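PDB 4Z8W: major pollen allergen Pla l 1 from Plantago lanceolata, which is a secreted major plantain pollen allergen of the Ole e 1 family that probably binds zinc. Local coordinates for residues V38-K43 with V102-N107. Numbering follows the deposited sequence.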
loop_
_atom_site.group_PDB
_atom_site.type_symbol
_atom_site.label_atom_id
_atom_site.label_comp_id
_atom_site.label_asym_id
_atom_site.label_seq_id
_atom_site.Cartn_x
_atom_site.Cartn_y
_atom_site.Cartn_z
ATOM N N VAL A 38 -0.890 3.738 -6.084
ATOM C CA VAL A 38 -0.402 3.862 -4.713
ATOM C C VAL A 38 0.610 5.025 -4.648
ATOM O O VAL A 38 1.082 5.536 -5.675
ATOM C CB VAL A 38 0.209 2.532 -4.192
ATOM C CG1 VAL A 38 -0.762 1.334 -4.316
ATOM C CG2 VAL A 38 1.464 2.179 -4.980
ATOM N N GLN A 39 0.918 5.498 -3.458
ATOM C CA GLN A 39 1.924 6.528 -3.340
ATOM C C GLN A 39 2.745 6.329 -2.060
ATOM O O GLN A 39 2.162 6.149 -0.962
ATOM C CB GLN A 39 1.231 7.894 -3.295
ATOM C CG GLN A 39 2.180 9.084 -3.203
ATOM C CD GLN A 39 1.449 10.374 -3.468
ATOM O OE1 GLN A 39 0.749 10.489 -4.493
ATOM N NE2 GLN A 39 1.539 11.325 -2.530
ATOM N N LEU A 40 4.058 6.296 -2.254
ATOM C CA LEU A 40 5.089 6.413 -1.159
ATOM C C LEU A 40 5.345 7.876 -0.756
ATOM O O LEU A 40 5.612 8.727 -1.618
ATOM C CB LEU A 40 6.394 5.705 -1.578
ATOM C CG LEU A 40 7.580 6.019 -0.593
ATOM C CD1 LEU A 40 7.352 5.358 0.772
ATOM C CD2 LEU A 40 8.975 5.660 -1.130
ATOM N N ASP A 41 5.171 8.209 0.523
ATOM C CA ASP A 41 5.456 9.536 1.076
ATOM C C ASP A 41 6.363 9.386 2.268
ATOM O O ASP A 41 6.058 8.566 3.176
ATOM C CB ASP A 41 4.165 10.226 1.561
ATOM C CG ASP A 41 3.171 10.490 0.399
ATOM O OD1 ASP A 41 3.588 11.056 -0.616
ATOM O OD2 ASP A 41 2.013 10.055 0.469
ATOM N N CYS A 42 7.453 10.155 2.287
ATOM C CA CYS A 42 8.437 10.136 3.404
ATOM C C CYS A 42 8.588 11.575 3.882
ATOM O O CYS A 42 8.745 12.512 3.066
ATOM C CB CYS A 42 9.830 9.663 2.966
ATOM S SG CYS A 42 9.968 8.056 2.175
ATOM N N LYS A 43 8.558 11.758 5.189
ATOM C CA LYS A 43 8.766 13.076 5.788
ATOM C C LYS A 43 10.220 13.324 6.103
ATOM O O LYS A 43 10.646 14.493 6.199
ATOM C CB LYS A 43 7.948 13.211 7.042
ATOM C CG LYS A 43 6.473 13.003 6.743
ATOM C CD LYS A 43 5.640 13.113 8.001
ATOM C CE LYS A 43 4.181 13.114 7.558
ATOM N NZ LYS A 43 3.277 13.042 8.736
ATOM N N VAL A 102 7.294 1.279 5.668
ATOM C CA VAL A 102 8.437 0.641 5.066
ATOM C C VAL A 102 9.665 1.177 5.767
ATOM O O VAL A 102 9.695 2.336 6.213
ATOM C CB VAL A 102 8.517 0.884 3.530
ATOM C CG1 VAL A 102 8.609 2.369 3.181
ATOM C CG2 VAL A 102 9.610 0.073 2.857
ATOM N N ASP A 103 10.692 0.330 5.808
ATOM C CA ASP A 103 12.011 0.667 6.382
ATOM C C ASP A 103 12.992 0.915 5.251
ATOM O O ASP A 103 13.409 -0.015 4.559
ATOM C CB ASP A 103 12.496 -0.489 7.277
ATOM C CG ASP A 103 13.972 -0.371 7.679
ATOM O OD1 ASP A 103 14.568 0.734 7.564
ATOM O OD2 ASP A 103 14.522 -1.417 8.151
ATOM N N LEU A 104 13.374 2.173 5.098
ATOM C CA LEU A 104 14.380 2.575 4.112
ATOM C C LEU A 104 15.560 3.237 4.872
ATOM O O LEU A 104 16.283 4.086 4.294
ATOM C CB LEU A 104 13.820 3.582 3.064
ATOM C CG LEU A 104 12.645 2.951 2.225
ATOM C CD1 LEU A 104 11.854 4.066 1.507
ATOM C CD2 LEU A 104 13.141 1.903 1.187
ATOM N N SER A 105 15.734 2.840 6.146
ATOM C CA SER A 105 16.778 3.468 7.009
ATOM C C SER A 105 18.158 2.904 6.676
ATOM O O SER A 105 18.334 1.642 6.523
ATOM C CB SER A 105 16.504 3.220 8.520
ATOM O OG SER A 105 17.348 4.011 9.374
ATOM N N LYS A 106 19.122 3.823 6.549
ATOM C CA LYS A 106 20.546 3.495 6.492
ATOM C C LYS A 106 21.060 2.801 7.752
ATOM O O LYS A 106 22.041 2.036 7.693
ATOM C CB LYS A 106 21.331 4.803 6.274
ATOM C CG LYS A 106 22.845 4.664 6.081
ATOM C CD LYS A 106 23.494 6.043 6.320
ATOM C CE LYS A 106 25.015 5.975 6.499
ATOM N NZ LYS A 106 25.651 5.673 5.180
ATOM N N ASN A 107 20.390 3.026 8.897
ATOM C CA ASN A 107 20.969 2.666 10.185
ATOM C C ASN A 107 20.811 1.233 10.714
ATOM O O ASN A 107 20.829 0.998 11.930
ATOM C CB ASN A 107 20.551 3.709 11.255
ATOM C CG ASN A 107 20.669 5.109 10.730
ATOM O OD1 ASN A 107 21.686 5.454 10.127
ATOM N ND2 ASN A 107 19.650 5.945 10.999
#
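L40 and V102 mark the closest approach of the two backbones, yet their CA atoms stay 9.1 Å apart and no hydrogen bond joins 38-43 to 102-107. Strand 74-80 lies between strand 37-42 and strand 100-102, from whose end the loop 103-107 leads on, so the contact is made by side chains alone. In the extended strand 37-42, alternate residues face the same way: L40 and C42 point toward the other segment, while Q39 and D41 lie on the other face.

With CG anti to the backbone N (chi1 170°), L40 stretches out from its strand and offers its two methyls to different partners. CD1 meets CG1 of V102 at 4.0 Å, the two side chains crossing at about a right angle, and CD2 reaches CD1 of L104 at 4.2 Å. The branched leucine thus bridges two apolar neighbours, whereas compact V102 suits a position close to strand 74-80, where it also touches C74. L104 CD1 additionally lies 4.5 Å from C42 SG, a looser contact with a sulfur already committed to the disulfide with C74.

On the partly exposed face polar residues fit: Q39 NE2 donates to the syn lone pair of D41 OD1 (2.8 Å), close to the glutamine's amide plane, and S52 OG also hydrogen-bonds to that oxygen. Beyond V102 the chain is shaped by an Asx turn, D103 OD1 accepting from S105 N at 2.8 Å, followed by an ST turn in which S105 OG accepts from N107 N.

V67 of strand 62-68 touches both leucines, and F9 and V11 of strand 8-18 pack on L104. The cluster therefore lies where the apolar sides of the two sheets meet, consistent with the all-β fold of Ole e 1-like proteins, bordered by the C42-C74 disulfide, with the bound zinc ion about 9 Å from the C42 side chain.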